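Local structure of protein disulfide-isomerase A4 (Rattus norvegicus, 3EC3) at residues A[43-57]-A[98-111]. The protein catalyses the rearrangement of disulfide bonds in proteins of the endoplasmic reticulum, this chain being its noncatalytic b-b' fragment. The protein carries 1 engineered substitution. Sequence-based numbering, arbitrary orientation.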
loop_
_atom_site.group_PDB
_atom_site.type_symbol
_atom_site.label_atom_id
_atom_site.label_comp_id
_atom_site.label_asym_id
_atom_site.label_seq_id
_atom_site.Cartn_x
_atom_site.Cartn_y
_atom_site.Cartn_z
ATOM N N GLN A 43 8.406 23.401 -2.455
ATOM C CA GLN A 43 7.011 23.007 -2.486
ATOM C C GLN A 43 6.834 21.563 -1.931
ATOM O O GLN A 43 5.880 21.239 -1.186
ATOM C CB GLN A 43 6.492 23.077 -3.922
ATOM C CG GLN A 43 6.208 24.481 -4.429
ATOM C CD GLN A 43 5.266 25.273 -3.515
ATOM O OE1 GLN A 43 5.706 26.059 -2.675
ATOM N NE2 GLN A 43 3.987 25.078 -3.687
ATOM N N TYR A 44 7.767 20.701 -2.293
ATOM C CA TYR A 44 7.784 19.312 -1.780
ATOM C C TYR A 44 7.931 19.287 -0.253
ATOM O O TYR A 44 7.163 18.597 0.430
ATOM C CB TYR A 44 8.925 18.546 -2.470
ATOM C CG TYR A 44 9.134 17.125 -1.931
ATOM C CD1 TYR A 44 10.290 16.781 -1.243
ATOM C CD2 TYR A 44 8.172 16.141 -2.142
ATOM C CE1 TYR A 44 10.477 15.480 -0.755
ATOM C CE2 TYR A 44 8.338 14.857 -1.659
ATOM C CZ TYR A 44 9.503 14.539 -0.950
ATOM O OH TYR A 44 9.675 13.226 -0.509
ATOM N N GLN A 45 8.872 20.079 0.291
ATOM C CA GLN A 45 9.094 20.130 1.746
ATOM C C GLN A 45 7.848 20.653 2.476
ATOM O O GLN A 45 7.586 20.233 3.587
ATOM C CB GLN A 45 10.362 20.948 2.151
ATOM C CG GLN A 45 11.765 20.213 2.003
ATOM C CD GLN A 45 12.090 19.139 3.114
ATOM O OE1 GLN A 45 11.177 18.593 3.752
ATOM N NE2 GLN A 45 13.398 18.825 3.313
ATOM N N ASP A 46 7.133 21.601 1.862
ATOM C CA ASP A 46 5.847 22.135 2.400
ATOM C C ASP A 46 4.785 21.027 2.502
ATOM O O ASP A 46 4.178 20.837 3.560
ATOM C CB ASP A 46 5.377 23.265 1.495
ATOM C CG ASP A 46 4.238 24.083 2.082
ATOM O OD1 ASP A 46 3.390 23.550 2.830
ATOM O OD2 ASP A 46 4.178 25.285 1.743
ATOM N N ALA A 47 4.580 20.310 1.404
ATOM C CA ALA A 47 3.721 19.121 1.381
ATOM C C ALA A 47 4.115 18.041 2.410
ATOM O O ALA A 47 3.253 17.440 3.078
ATOM C CB ALA A 47 3.719 18.508 -0.019
ATOM N N ALA A 48 5.408 17.748 2.476
ATOM C CA ALA A 48 5.943 16.736 3.377
ATOM C C ALA A 48 5.693 17.120 4.847
ATOM O O ALA A 48 5.338 16.281 5.678
ATOM C CB ALA A 48 7.420 16.577 3.124
ATOM N N ASN A 49 5.885 18.401 5.158
ATOM C CA ASN A 49 5.689 18.884 6.515
ATOM C C ASN A 49 4.269 18.609 6.990
ATOM O O ASN A 49 4.055 18.124 8.105
ATOM C CB ASN A 49 5.995 20.384 6.642
ATOM C CG ASN A 49 5.701 20.885 8.026
ATOM O OD1 ASN A 49 6.296 20.407 9.001
ATOM N ND2 ASN A 49 4.718 21.779 8.145
ATOM N N THR A 50 3.307 18.880 6.115
ATOM C CA THR A 50 1.907 18.650 6.408
ATOM C C THR A 50 1.617 17.173 6.653
ATOM O O THR A 50 0.853 16.823 7.557
ATOM C CB THR A 50 1.032 19.209 5.268
ATOM O OG1 THR A 50 1.174 20.636 5.235
ATOM C CG2 THR A 50 -0.414 18.872 5.470
ATOM N N LEU A 51 2.233 16.308 5.853
ATOM C CA LEU A 51 2.009 14.857 5.951
ATOM C C LEU A 51 2.999 14.084 6.848
ATOM O O LEU A 51 2.968 12.851 6.887
ATOM C CB LEU A 51 1.964 14.235 4.547
ATOM C CG LEU A 51 0.821 14.556 3.583
ATOM C CD1 LEU A 51 1.065 13.930 2.211
ATOM C CD2 LEU A 51 -0.534 14.053 4.139
ATOM N N ARG A 52 3.823 14.794 7.613
ATOM C CA ARG A 52 4.970 14.177 8.328
ATOM C C ARG A 52 4.646 13.121 9.401
ATOM O O ARG A 52 5.500 12.290 9.717
ATOM C CB ARG A 52 5.885 15.261 8.939
ATOM C CG ARG A 52 5.341 15.941 10.197
ATOM C CD ARG A 52 6.196 17.167 10.585
ATOM N NE ARG A 52 7.608 16.808 10.809
ATOM C CZ ARG A 52 8.648 17.579 10.501
ATOM N NH1 ARG A 52 8.463 18.767 9.934
ATOM N NH2 ARG A 52 9.884 17.156 10.754
ATOM N N GLU A 53 3.438 13.171 9.964
ATOM C CA GLU A 53 3.016 12.197 10.979
ATOM C C GLU A 53 2.544 10.896 10.313
ATOM O O GLU A 53 2.557 9.828 10.942
ATOM C CB GLU A 53 1.917 12.783 11.873
ATOM C CG GLU A 53 2.380 13.987 12.692
ATOM C CD GLU A 53 1.311 14.492 13.639
ATOM O OE1 GLU A 53 0.691 13.656 14.338
ATOM O OE2 GLU A 53 1.096 15.728 13.705
ATOM N N ASP A 54 2.152 10.987 9.043
ATOM C CA ASP A 54 1.574 9.852 8.323
ATOM C C ASP A 54 2.494 9.116 7.329
ATOM O O ASP A 54 2.232 7.949 7.003
ATOM C CB ASP A 54 0.273 10.265 7.619
ATOM C CG ASP A 54 -0.748 10.867 8.577
ATOM O OD1 ASP A 54 -0.835 10.405 9.746
ATOM O OD2 ASP A 54 -1.450 11.810 8.150
ATOM N N TYR A 55 3.546 9.788 6.858
ATOM C CA TYR A 55 4.496 9.192 5.887
ATOM C C TYR A 55 5.927 9.602 6.169
ATOM O O TYR A 55 6.169 10.635 6.789
ATOM C CB TYR A 55 4.160 9.633 4.459
ATOM C CG TYR A 55 2.759 9.322 4.026
ATOM C CD1 TYR A 55 1.746 10.274 4.172
ATOM C CD2 TYR A 55 2.433 8.078 3.467
ATOM C CE1 TYR A 55 0.460 10.012 3.780
ATOM C CE2 TYR A 55 1.128 7.802 3.075
ATOM C CZ TYR A 55 0.153 8.784 3.234
ATOM O OH TYR A 55 -1.137 8.541 2.840
ATOM N N LYS A 56 6.883 8.808 5.680
ATOM C CA LYS A 56 8.296 9.208 5.688
ATOM C C LYS A 56 8.612 9.769 4.300
ATOM O O LYS A 56 8.253 9.136 3.283
ATOM C CB LYS A 56 9.216 7.990 5.893
ATOM C CG LYS A 56 9.088 7.242 7.250
ATOM C CD LYS A 56 9.979 7.867 8.272
ATOM C CE LYS A 56 9.170 8.667 9.273
ATOM N NZ LYS A 56 10.007 9.124 10.430
ATOM N N PHE A 57 9.338 10.886 4.261
ATOM C CA PHE A 57 9.717 11.544 3.000
ATOM C C PHE A 57 11.235 11.614 2.797
ATOM O O PHE A 57 11.996 11.874 3.777
ATOM C CB PHE A 57 9.142 12.969 3.039
ATOM C CG PHE A 57 7.642 13.007 2.963
ATOM C CD1 PHE A 57 6.870 12.877 4.115
ATOM C CD2 PHE A 57 6.996 13.180 1.737
ATOM C CE1 PHE A 57 5.474 12.911 4.047
ATOM C CE2 PHE A 57 5.601 13.248 1.662
ATOM C CZ PHE A 57 4.835 13.090 2.833
ATOM N N GLN A 98 7.189 21.667 -9.765
ATOM C CA GLN A 98 7.968 22.910 -9.801
ATOM C C GLN A 98 7.465 23.975 -8.851
ATOM O O GLN A 98 6.623 23.713 -8.007
ATOM C CB GLN A 98 8.070 23.459 -11.214
ATOM C CG GLN A 98 6.778 23.523 -11.933
ATOM C CD GLN A 98 6.994 23.222 -13.372
ATOM O OE1 GLN A 98 6.781 24.070 -14.221
ATOM N NE2 GLN A 98 7.483 22.010 -13.656
ATOM N N GLY A 99 8.011 25.186 -8.993
ATOM C CA GLY A 99 7.722 26.241 -8.051
ATOM C C GLY A 99 6.241 26.520 -8.077
ATOM O O GLY A 99 5.645 26.790 -7.048
ATOM N N SER A 100 5.650 26.358 -9.253
ATOM C CA SER A 100 4.241 26.683 -9.492
ATOM C C SER A 100 3.281 25.586 -9.027
ATOM O O SER A 100 2.110 25.848 -8.822
ATOM C CB SER A 100 4.038 27.046 -10.971
ATOM O OG SER A 100 4.273 25.913 -11.801
ATOM N N THR A 101 3.792 24.362 -8.835
ATOM C CA THR A 101 3.010 23.246 -8.320
ATOM C C THR A 101 2.440 23.515 -6.920
ATOM O O THR A 101 3.177 23.794 -5.999
ATOM C CB THR A 101 3.862 21.935 -8.293
ATOM O OG1 THR A 101 4.540 21.779 -9.549
ATOM C CG2 THR A 101 2.975 20.727 -8.058
ATOM N N GLU A 102 1.124 23.423 -6.773
ATOM C CA GLU A 102 0.490 23.633 -5.477
ATOM C C GLU A 102 0.879 22.529 -4.503
ATOM O O GLU A 102 0.904 21.350 -4.884
ATOM C CB GLU A 102 -1.029 23.648 -5.645
ATOM C CG GLU A 102 -1.551 24.934 -6.261
ATOM C CD GLU A 102 -3.022 25.170 -5.965
ATOM O OE1 GLU A 102 -3.722 25.744 -6.838
ATOM O OE2 GLU A 102 -3.494 24.778 -4.865
ATOM N N ALA A 103 1.160 22.897 -3.249
ATOM C CA ALA A 103 1.538 21.899 -2.236
ATOM C C ALA A 103 0.404 20.929 -2.012
ATOM O O ALA A 103 0.627 19.742 -1.788
ATOM C CB ALA A 103 1.948 22.558 -0.927
ATOM N N SER A 104 -0.822 21.439 -2.092
ATOM C CA SER A 104 -2.013 20.586 -1.982
ATOM C C SER A 104 -2.080 19.499 -3.061
ATOM O O SER A 104 -2.539 18.414 -2.783
ATOM C CB SER A 104 -3.288 21.444 -2.001
ATOM O OG SER A 104 -3.372 22.179 -3.214
ATOM N N ALA A 105 -1.616 19.780 -4.279
ATOM C CA ALA A 105 -1.573 18.756 -5.341
ATOM C C ALA A 105 -0.531 17.682 -5.015
ATOM O O ALA A 105 -0.722 16.516 -5.316
ATOM C CB ALA A 105 -1.222 19.387 -6.669
ATOM N N ILE A 106 0.598 18.096 -4.450
ATOM C CA ILE A 106 1.638 17.135 -4.046
ATOM C C ILE A 106 1.081 16.227 -2.971
ATOM O O ILE A 106 1.185 15.020 -3.067
ATOM C CB ILE A 106 2.909 17.856 -3.571
ATOM C CG1 ILE A 106 3.500 18.650 -4.735
ATOM C CG2 ILE A 106 3.948 16.842 -2.995
ATOM C CD1 ILE A 106 4.695 19.551 -4.334
ATOM N N LYS A 107 0.453 16.833 -1.968
ATOM C CA LYS A 107 -0.141 16.119 -0.852
ATOM C C LYS A 107 -1.208 15.143 -1.360
ATOM O O LYS A 107 -1.214 13.992 -0.961
ATOM C CB LYS A 107 -0.678 17.131 0.178
ATOM C CG LYS A 107 -1.595 16.561 1.251
ATOM C CD LYS A 107 -1.994 17.583 2.359
ATOM C CE LYS A 107 -1.459 19.051 2.136
ATOM N NZ LYS A 107 -2.184 20.101 2.963
ATOM N N ASP A 108 -2.078 15.607 -2.259
ATOM C CA ASP A 108 -3.067 14.740 -2.898
ATOM C C ASP A 108 -2.470 13.529 -3.619
ATOM O O ASP A 108 -2.974 12.427 -3.454
ATOM C CB ASP A 108 -3.919 15.550 -3.883
ATOM C CG ASP A 108 -4.936 16.448 -3.188
ATOM O OD1 ASP A 108 -5.025 16.467 -1.936
ATOM O OD2 ASP A 108 -5.647 17.151 -3.919
ATOM N N TYR A 109 -1.418 13.736 -4.426
ATOM C CA TYR A 109 -0.796 12.650 -5.216
ATOM C C TYR A 109 -0.201 11.560 -4.299
ATOM O O TYR A 109 -0.312 10.347 -4.586
ATOM C CB TYR A 109 0.307 13.220 -6.103
ATOM C CG TYR A 109 0.833 12.308 -7.189
ATOM C CD1 TYR A 109 1.972 11.554 -6.986
ATOM C CD2 TYR A 109 0.195 12.230 -8.427
ATOM C CE1 TYR A 109 2.482 10.736 -7.984
ATOM C CE2 TYR A 109 0.682 11.419 -9.429
ATOM C CZ TYR A 109 1.832 10.672 -9.193
ATOM O OH TYR A 109 2.323 9.853 -10.172
ATOM N N VAL A 110 0.449 11.992 -3.221
ATOM C CA VAL A 110 1.010 11.065 -2.219
ATOM C C VAL A 110 -0.106 10.230 -1.592
ATOM O O VAL A 110 -0.008 9.031 -1.515
ATOM C CB VAL A 110 1.797 11.836 -1.116
ATOM C CG1 VAL A 110 2.165 10.900 0.009
ATOM C CG2 VAL A 110 3.051 12.489 -1.720
ATOM N N VAL A 111 -1.188 10.875 -1.158
ATOM C CA VAL A 111 -2.289 10.122 -0.531
ATOM C C VAL A 111 -2.892 9.146 -1.555
ATOM O O VAL A 111 -3.011 7.961 -1.274
ATOM C CB VAL A 111 -3.353 11.054 0.144
ATOM C CG1 VAL A 111 -4.572 10.247 0.667
ATOM C CG2 VAL A 111 -2.716 11.843 1.306
HETATM O O HOH W 1 1.371 25.743 -2.277
#
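A47 and I106 meet where two helices of the first thioredoxin-like domain pack across each other on one face of its mixed sheet. The axes of 43-51 and 103-111 come within 8.4 Å and cross at -56°. Packing is tightest here: A47 CB lies 3.4 Å from I106 CG2, closer than usual for two carbons. I106 CG2 also sits at the edge of the Y44 ring, near its plane. Further along, V110 fills the sheet side. Its CG1 stands over the centre of the Y55 ring in a CH-pi contact, 4.1 Å from the ring centroid. The same methyl touches L51 CD1, while CG2 reaches the edge of F57. I29 and L76, on strands 28-32 and 75-79, touch V110 from the sheet.

The outer side faces solvent and is more polar, though still close in places. The aliphatic chain of K107 runs past L51 and crosses T50 at about a right angle, with K107 CE 3.5 Å from T50 CG2. K107 NZ stays 6.6 Å from D46 OD1, so the opposite charges do not touch.

At the other end Q43 bends at chi2 (-54°), which turns its amide toward the start of helix 103-111. Q43 NE2 donates to T101 O. A water accepts from both Q43 NE2 and A103 N. A leucine here would probably leave T101 O without this donor and the water on A103 N without its link to 43-57. The direct bond, Q43 NE2 to T101 O, is 2.8 Å long, with an N-H...O angle of 159°, and it lies in the T101 carbonyl plane.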